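Local coordinates for Rho guanine nucleotide exchange factor 3 (Mus musculus, PDB 2Z0Q), which acts as a guanine nucleotide exchange factor for the small GTPases RhoA and RhoB, here as its DH-PH fragment, at residues Asp280-Val291 / Val307-Phe315. Residues are numbered along the deposited sequence; the frame is centred on the assembly and turned at random.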
ATOM      1  N   ASP A 280      16.535  20.178 -10.505  1.00 22.67           N
ATOM      2  CA  ASP A 280      16.676  20.443 -11.945  1.00 22.66           C
ATOM      3  C   ASP A 280      15.571  19.783 -12.779  1.00 20.68           C
ATOM      4  O   ASP A 280      15.688  19.681 -13.997  1.00 22.31           O
ATOM      5  CB  ASP A 280      18.010  19.915 -12.462  1.00 24.42           C
ATOM      6  CG  ASP A 280      19.202  20.423 -11.661  1.00 28.49           C
ATOM      7  OD1 ASP A 280      19.284  21.645 -11.426  1.00 30.19           O
ATOM      8  OD2 ASP A 280      20.053  19.582 -11.288  1.00 29.22           O
ATOM      9  N   LEU A 281      14.513  19.315 -12.141  1.00 19.04           N
ATOM     10  CA  LEU A 281      13.462  18.612 -12.883  1.00 17.84           C
ATOM     11  C   LEU A 281      12.372  19.595 -13.332  1.00 18.93           C
ATOM     12  O   LEU A 281      11.707  20.212 -12.505  1.00 22.00           O
ATOM     13  CB  LEU A 281      12.881  17.510 -11.981  1.00 19.29           C
ATOM     14  CG  LEU A 281      11.857  16.478 -12.480  1.00 19.49           C
ATOM     15  CD1 LEU A 281      11.513  15.488 -11.356  1.00 22.72           C
ATOM     16  CD2 LEU A 281      10.590  17.220 -12.919  1.00 19.41           C
ATOM     17  N   THR A 282      12.188  19.734 -14.641  1.00 17.79           N
ATOM     18  CA  THR A 282      11.146  20.627 -15.165  1.00 18.33           C
ATOM     19  C   THR A 282       9.921  19.728 -15.467  1.00 16.94           C
ATOM     20  O   THR A 282      10.020  18.768 -16.231  1.00 16.01           O
ATOM     21  CB  THR A 282      11.616  21.305 -16.463  1.00 17.89           C
ATOM     22  OG1 THR A 282      12.763  22.139 -16.193  1.00 18.90           O
ATOM     23  CG2 THR A 282      10.485  22.159 -17.044  1.00 19.80           C
ATOM     24  N   LEU A 283       8.793  20.048 -14.841  1.00 16.17           N
ATOM     25  CA  LEU A 283       7.565  19.275 -14.967  1.00 15.12           C
ATOM     26  C   LEU A 283       6.570  20.074 -15.776  1.00 15.31           C
ATOM     27  O   LEU A 283       6.310  21.236 -15.455  1.00 17.80           O
ATOM     28  CB  LEU A 283       6.964  19.016 -13.566  1.00 16.44           C
ATOM     29  CG  LEU A 283       5.572  18.391 -13.548  1.00 16.52           C
ATOM     30  CD1 LEU A 283       5.617  16.936 -14.086  1.00 16.13           C
ATOM     31  CD2 LEU A 283       5.064  18.370 -12.099  1.00 17.52           C
ATOM     32  N   GLU A 284       6.031  19.479 -16.824  1.00 13.79           N
ATOM     33  CA  GLU A 284       5.035  20.165 -17.661  1.00 16.81           C
ATOM     34  C   GLU A 284       3.825  19.272 -17.847  1.00 17.18           C
ATOM     35  O   GLU A 284       3.950  18.105 -18.175  1.00 19.44           O
ATOM     36  CB  GLU A 284       5.661  20.532 -19.021  1.00 15.49           C
ATOM     37  CG  GLU A 284       6.739  21.602 -18.827  1.00 17.31           C
ATOM     38  CD  GLU A 284       7.619  21.844 -20.053  1.00 19.00           C
ATOM     39  OE1 GLU A 284       7.848  20.897 -20.816  1.00 19.08           O
ATOM     40  OE2 GLU A 284       8.120  23.001 -20.204  1.00 20.92           O
ATOM     41  N   ASP A 285       2.645  19.813 -17.624  1.00 16.86           N
ATOM     42  CA  ASP A 285       1.434  19.019 -17.782  1.00 19.11           C
ATOM     43  C   ASP A 285       1.115  18.971 -19.256  1.00 20.25           C
ATOM     44  O   ASP A 285       1.291  19.981 -19.949  1.00 24.03           O
ATOM     45  CB  ASP A 285       0.290  19.722 -17.042  1.00 22.46           C
ATOM     46  CG  ASP A 285      -0.959  18.884 -16.944  1.00 26.59           C
ATOM     47  OD1 ASP A 285      -1.053  17.844 -17.611  1.00 24.90           O
ATOM     48  OD2 ASP A 285      -1.857  19.294 -16.171  1.00 29.87           O
ATOM     49  N   LEU A 286       0.675  17.826 -19.760  1.00 18.02           N
ATOM     50  CA  LEU A 286       0.272  17.740 -21.161  1.00 18.44           C
ATOM     51  C   LEU A 286      -1.238  17.518 -21.214  1.00 18.89           C
ATOM     52  O   LEU A 286      -1.750  16.673 -20.510  1.00 18.76           O
ATOM     53  CB  LEU A 286       0.936  16.575 -21.874  1.00 19.42           C
ATOM     54  CG  LEU A 286       2.418  16.745 -22.210  1.00 22.83           C
ATOM     55  CD1 LEU A 286       3.170  17.139 -20.978  1.00 26.77           C
ATOM     56  CD2 LEU A 286       2.978  15.409 -22.719  1.00 23.73           C
ATOM     57  N   GLN A 287      -1.929  18.264 -22.061  1.00 19.56           N
ATOM     58  CA  GLN A 287      -3.373  18.064 -22.203  1.00 21.42           C
ATOM     59  C   GLN A 287      -3.576  16.771 -22.994  1.00 19.29           C
ATOM     60  O   GLN A 287      -2.711  16.360 -23.756  1.00 19.48           O
ATOM     61  CB  GLN A 287      -3.995  19.225 -22.981  1.00 24.13           C
ATOM     62  CG  GLN A 287      -4.011  20.536 -22.238  1.00 31.93           C
ATOM     63  CD  GLN A 287      -4.716  21.613 -23.048  1.00 37.43           C
ATOM     64  OE1 GLN A 287      -4.272  21.980 -24.143  1.00 40.69           O
ATOM     65  NE2 GLN A 287      -5.821  22.112 -22.522  1.00 40.17           N
ATOM     66  N   ASP A 288      -4.729  16.128 -22.842  1.00 17.00           N
ATOM     67  CA  ASP A 288      -4.956  14.923 -23.586  1.00 19.23           C
ATOM     68  C   ASP A 288      -4.923  15.238 -25.076  1.00 19.55           C
ATOM     69  O   ASP A 288      -5.501  16.227 -25.525  1.00 21.96           O
ATOM     70  CB  ASP A 288      -6.306  14.290 -23.214  1.00 21.68           C
ATOM     71  CG  ASP A 288      -6.347  13.833 -21.778  1.00 25.36           C
ATOM     72  OD1 ASP A 288      -5.274  13.680 -21.166  1.00 23.04           O
ATOM     73  OD2 ASP A 288      -7.465  13.606 -21.266  1.00 25.37           O
ATOM     74  N   GLY A 289      -4.210  14.398 -25.807  1.00 18.26           N
ATOM     75  CA  GLY A 289      -4.042  14.549 -27.229  1.00 20.42           C
ATOM     76  C   GLY A 289      -2.801  15.370 -27.561  1.00 19.54           C
ATOM     77  O   GLY A 289      -2.433  15.445 -28.724  1.00 20.53           O
ATOM     78  N   GLU A 290      -2.178  16.005 -26.569  1.00 19.00           N
ATOM     79  CA  GLU A 290      -0.970  16.824 -26.816  1.00 19.60           C
ATOM     80  C   GLU A 290       0.290  15.967 -27.071  1.00 19.76           C
ATOM     81  O   GLU A 290       1.211  16.353 -27.831  1.00 19.88           O
ATOM     82  CB  GLU A 290      -0.736  17.761 -25.637  1.00 21.64           C
ATOM     83  CG  GLU A 290       0.284  18.885 -25.897  1.00 26.98           C
ATOM     84  CD  GLU A 290       0.455  19.851 -24.721  1.00 28.69           C
ATOM     85  OE1 GLU A 290      -0.473  19.952 -23.870  1.00 24.24           O
ATOM     86  OE2 GLU A 290       1.531  20.540 -24.669  1.00 27.30           O
ATOM     87  N   VAL A 291       0.348  14.807 -26.427  1.00 18.45           N
ATOM     88  CA  VAL A 291       1.489  13.925 -26.624  1.00 18.87           C
ATOM     89  C   VAL A 291       1.583  13.484 -28.111  1.00 19.53           C
ATOM     90  O   VAL A 291       0.576  13.457 -28.839  1.00 20.83           O
ATOM     91  CB  VAL A 291       1.370  12.653 -25.732  1.00 19.10           C
ATOM     92  CG1 VAL A 291       0.265  11.743 -26.244  1.00 18.76           C
ATOM     93  CG2 VAL A 291       2.705  11.903 -25.726  1.00 18.69           C
ATOM     94  N   VAL A 307      -3.495   8.464 -25.949  1.00 21.40           N
ATOM     95  CA  VAL A 307      -2.917   9.803 -25.793  1.00 21.27           C
ATOM     96  C   VAL A 307      -3.412  10.583 -24.585  1.00 20.84           C
ATOM     97  O   VAL A 307      -3.233  11.794 -24.515  1.00 21.67           O
ATOM     98  CB  VAL A 307      -3.137  10.650 -27.057  1.00 19.86           C
ATOM     99  CG1 VAL A 307      -2.491   9.959 -28.231  1.00 19.36           C
ATOM    100  CG2 VAL A 307      -4.656  10.822 -27.329  1.00 22.05           C
ATOM    101  N   LYS A 308      -4.031   9.914 -23.612  1.00 21.93           N
ATOM    102  CA  LYS A 308      -4.498  10.672 -22.455  1.00 21.48           C
ATOM    103  C   LYS A 308      -3.644  10.421 -21.199  1.00 19.50           C
ATOM    104  O   LYS A 308      -2.872   9.479 -21.149  1.00 20.56           O
ATOM    105  CB  LYS A 308      -5.970  10.348 -22.158  1.00 26.04           C
ATOM    106  CG  LYS A 308      -6.211   9.028 -21.479  1.00 31.48           C
ATOM    107  CD  LYS A 308      -7.723   8.803 -21.232  1.00 36.59           C
ATOM    108  CE  LYS A 308      -8.526   9.021 -22.515  1.00 38.35           C
ATOM    109  NZ  LYS A 308      -9.903   8.404 -22.453  1.00 43.96           N
ATOM    110  N   ASN A 309      -3.781  11.300 -20.219  1.00 17.94           N
ATOM    111  CA  ASN A 309      -3.103  11.188 -18.931  1.00 18.45           C
ATOM    112  C   ASN A 309      -1.567  11.226 -18.995  1.00 17.74           C
ATOM    113  O   ASN A 309      -0.915  10.520 -18.265  1.00 16.01           O
ATOM    114  CB  ASN A 309      -3.556   9.912 -18.218  1.00 20.03           C
ATOM    115  CG  ASN A 309      -5.060   9.937 -17.919  1.00 24.16           C
ATOM    116  OD1 ASN A 309      -5.728   8.910 -17.870  1.00 28.00           O
ATOM    117  ND2 ASN A 309      -5.580  11.125 -17.745  1.00 23.30           N
ATOM    118  N   PHE A 310      -1.015  12.104 -19.829  1.00 16.83           N
ATOM    119  CA  PHE A 310       0.433  12.242 -19.957  1.00 16.11           C
ATOM    120  C   PHE A 310       0.970  13.488 -19.273  1.00 16.42           C
ATOM    121  O   PHE A 310       0.251  14.464 -19.053  1.00 15.66           O
ATOM    122  CB  PHE A 310       0.838  12.364 -21.444  1.00 17.24           C
ATOM    123  CG  PHE A 310       1.127  11.064 -22.125  1.00 16.57           C
ATOM    124  CD1 PHE A 310       0.109  10.342 -22.768  1.00 15.54           C
ATOM    125  CD2 PHE A 310       2.429  10.577 -22.171  1.00 14.87           C
ATOM    126  CE1 PHE A 310       0.395   9.155 -23.444  1.00 16.48           C
ATOM    127  CE2 PHE A 310       2.725   9.413 -22.831  1.00 16.58           C
ATOM    128  CZ  PHE A 310       1.705   8.684 -23.481  1.00 18.90           C
ATOM    129  N   PHE A 311       2.247  13.445 -18.900  1.00 15.65           N
ATOM    130  CA  PHE A 311       2.914  14.652 -18.388  1.00 14.56           C
ATOM    131  C   PHE A 311       4.353  14.539 -18.857  1.00 15.79           C
ATOM    132  O   PHE A 311       4.792  13.459 -19.245  1.00 14.95           O
ATOM    133  CB  PHE A 311       2.790  14.827 -16.859  1.00 14.64           C
ATOM    134  CG  PHE A 311       3.378  13.703 -16.048  1.00 14.54           C
ATOM    135  CD1 PHE A 311       4.672  13.769 -15.590  1.00 16.56           C
ATOM    136  CD2 PHE A 311       2.604  12.587 -15.727  1.00 17.15           C
ATOM    137  CE1 PHE A 311       5.212  12.731 -14.795  1.00 17.50           C
ATOM    138  CE2 PHE A 311       3.127  11.558 -14.938  1.00 16.76           C
ATOM    139  CZ  PHE A 311       4.403  11.624 -14.474  1.00 16.61           C
ATOM    140  N   ARG A 312       5.059  15.657 -18.857  1.00 15.73           N
ATOM    141  CA  ARG A 312       6.432  15.674 -19.329  1.00 15.99           C
ATOM    142  C   ARG A 312       7.421  16.039 -18.235  1.00 16.17           C
ATOM    143  O   ARG A 312       7.202  16.926 -17.436  1.00 16.42           O
ATOM    144  CB  ARG A 312       6.571  16.691 -20.486  1.00 15.38           C
ATOM    145  CG  ARG A 312       7.950  16.654 -21.211  1.00 17.65           C
ATOM    146  CD  ARG A 312       8.088  17.709 -22.337  1.00 15.83           C
ATOM    147  NE  ARG A 312       6.893  18.076 -23.125  1.00 22.71           N
ATOM    148  CZ  ARG A 312       6.455  17.452 -24.214  1.00 23.10           C
ATOM    149  NH1 ARG A 312       7.051  16.379 -24.700  1.00 29.16           N
ATOM    150  NH2 ARG A 312       5.479  17.973 -24.899  1.00 23.48           N
ATOM    151  N   VAL A 313       8.520  15.318 -18.208  1.00 16.25           N
ATOM    152  CA  VAL A 313       9.583  15.620 -17.293  1.00 15.02           C
ATOM    153  C   VAL A 313      10.829  15.825 -18.146  1.00 16.11           C
ATOM    154  O   VAL A 313      11.136  14.997 -18.991  1.00 15.84           O
ATOM    155  CB  VAL A 313       9.856  14.470 -16.312  1.00 18.18           C
ATOM    156  CG1 VAL A 313      11.078  14.772 -15.571  1.00 22.43           C
ATOM    157  CG2 VAL A 313       8.669  14.295 -15.312  1.00 20.52           C
ATOM    158  N   SER A 314      11.542  16.932 -17.933  1.00 17.12           N
ATOM    159  CA  SER A 314      12.755  17.166 -18.715  1.00 17.52           C
ATOM    160  C   SER A 314      13.893  17.655 -17.803  1.00 16.76           C
ATOM    161  O   SER A 314      13.682  18.174 -16.691  1.00 17.26           O
ATOM    162  CB  SER A 314      12.454  18.144 -19.867  1.00 17.74           C
ATOM    163  OG  SER A 314      12.300  19.454 -19.396  1.00 23.14           O
ATOM    164  N   PHE A 315      15.098  17.448 -18.279  1.00 16.77           N
ATOM    165  CA  PHE A 315      16.299  17.745 -17.537  1.00 16.70           C
ATOM    166  C   PHE A 315      17.360  18.283 -18.491  1.00 17.16           C
ATOM    167  O   PHE A 315      17.760  17.630 -19.471  1.00 16.13           O
ATOM    168  CB  PHE A 315      16.739  16.432 -16.880  1.00 17.14           C
ATOM    169  CG  PHE A 315      18.071  16.484 -16.202  1.00 19.52           C
ATOM    170  CD1 PHE A 315      18.403  17.547 -15.384  1.00 18.71           C
ATOM    171  CD2 PHE A 315      18.945  15.389 -16.291  1.00 20.16           C
ATOM    172  CE1 PHE A 315      19.600  17.532 -14.639  1.00 20.86           C
ATOM    173  CE2 PHE A 315      20.138  15.363 -15.549  1.00 23.12           C
ATOM    174  CZ  PHE A 315      20.458  16.446 -14.719  1.00 20.08           C
TER
HETATM  175  O   HOH W   1       9.354  19.106 -19.093  1.00 19.62           O
HETATM  176  O   HOH W   2      -2.476  14.120 -21.289  1.00 18.43           O
HETATM  177  O   HOH W   3      -1.367  13.881 -24.273  1.00 21.13           O
HETATM  178  O   HOH W   4      -7.887  12.110 -19.021  1.00 24.33           O
HETATM  179  O   HOH W   5       3.671  19.826 -25.985  1.00 27.85           O
HETATM  180  O   HOH W   6       3.993  16.668 -27.331  1.00 29.77           O
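Strands 282-285 and 310-315 of the PH domain pair antiparallel; the chain after the first, Leu286-Val291, lies against Val307-Asn309, which leads into the second. Thr282 faces Ser314 and Glu284 faces Arg312 as hydrogen-bonded pairs; Arg312 N reaches Glu284 O at 2.8 Å, and Thr282 N meets Ser314 O almost straight, 172° at the hydrogen. Leu283-Val313 and Asp285-Phe311 are the non-hydrogen-bonded pairs. Beyond them Leu286 N makes only a weak bond to Phe310 O, 3.5 Å, and a water bridges Leu286 O, Asp288 OD1 and Phe310 N beside it. Asp288 OD1 also takes Asn309 N at 3.0 Å, from above its carboxylate plane, while Gly289 N donates to Val307 O. On the Leu283 face, CD1 of Leu283 meets Phe311 CD1 at 3.6 Å, and Leu281 CG packs on Val313 CG1. On the other face Arg312 leaves the backbone with CG anti to N (chi1 -172°) and bends at chi3, and Leu286 CD2 lies over one face of its guanidinium, offset toward the rim. Glu284 OE1 lies near the guanidinium plane, but the salt bridge from Glu284 OE1 to Arg312 NE is long, 3.8 Å, the carboxylate and guanidinium planes standing 86° apart. Two waters at the guanidinium edge link Arg312 NH2 to Glu290 O and, through a weak bond, to Glu290 OE2. At the loop end Val291 lies over one face of the Phe310 ring: CG2 sits over its centre in a CH-pi contact, 3.8 Å from the centroid, and CG1 also touches Val307 CB. Strand 310-315 lies between strands 282-285 and 322-327. Helix 331-345 covers the Leu283 face through Leu338, and its Lys334 binds both Asp285 OD1 and Phe310 O, tying the two strands to the C-terminal helix of the PH fold.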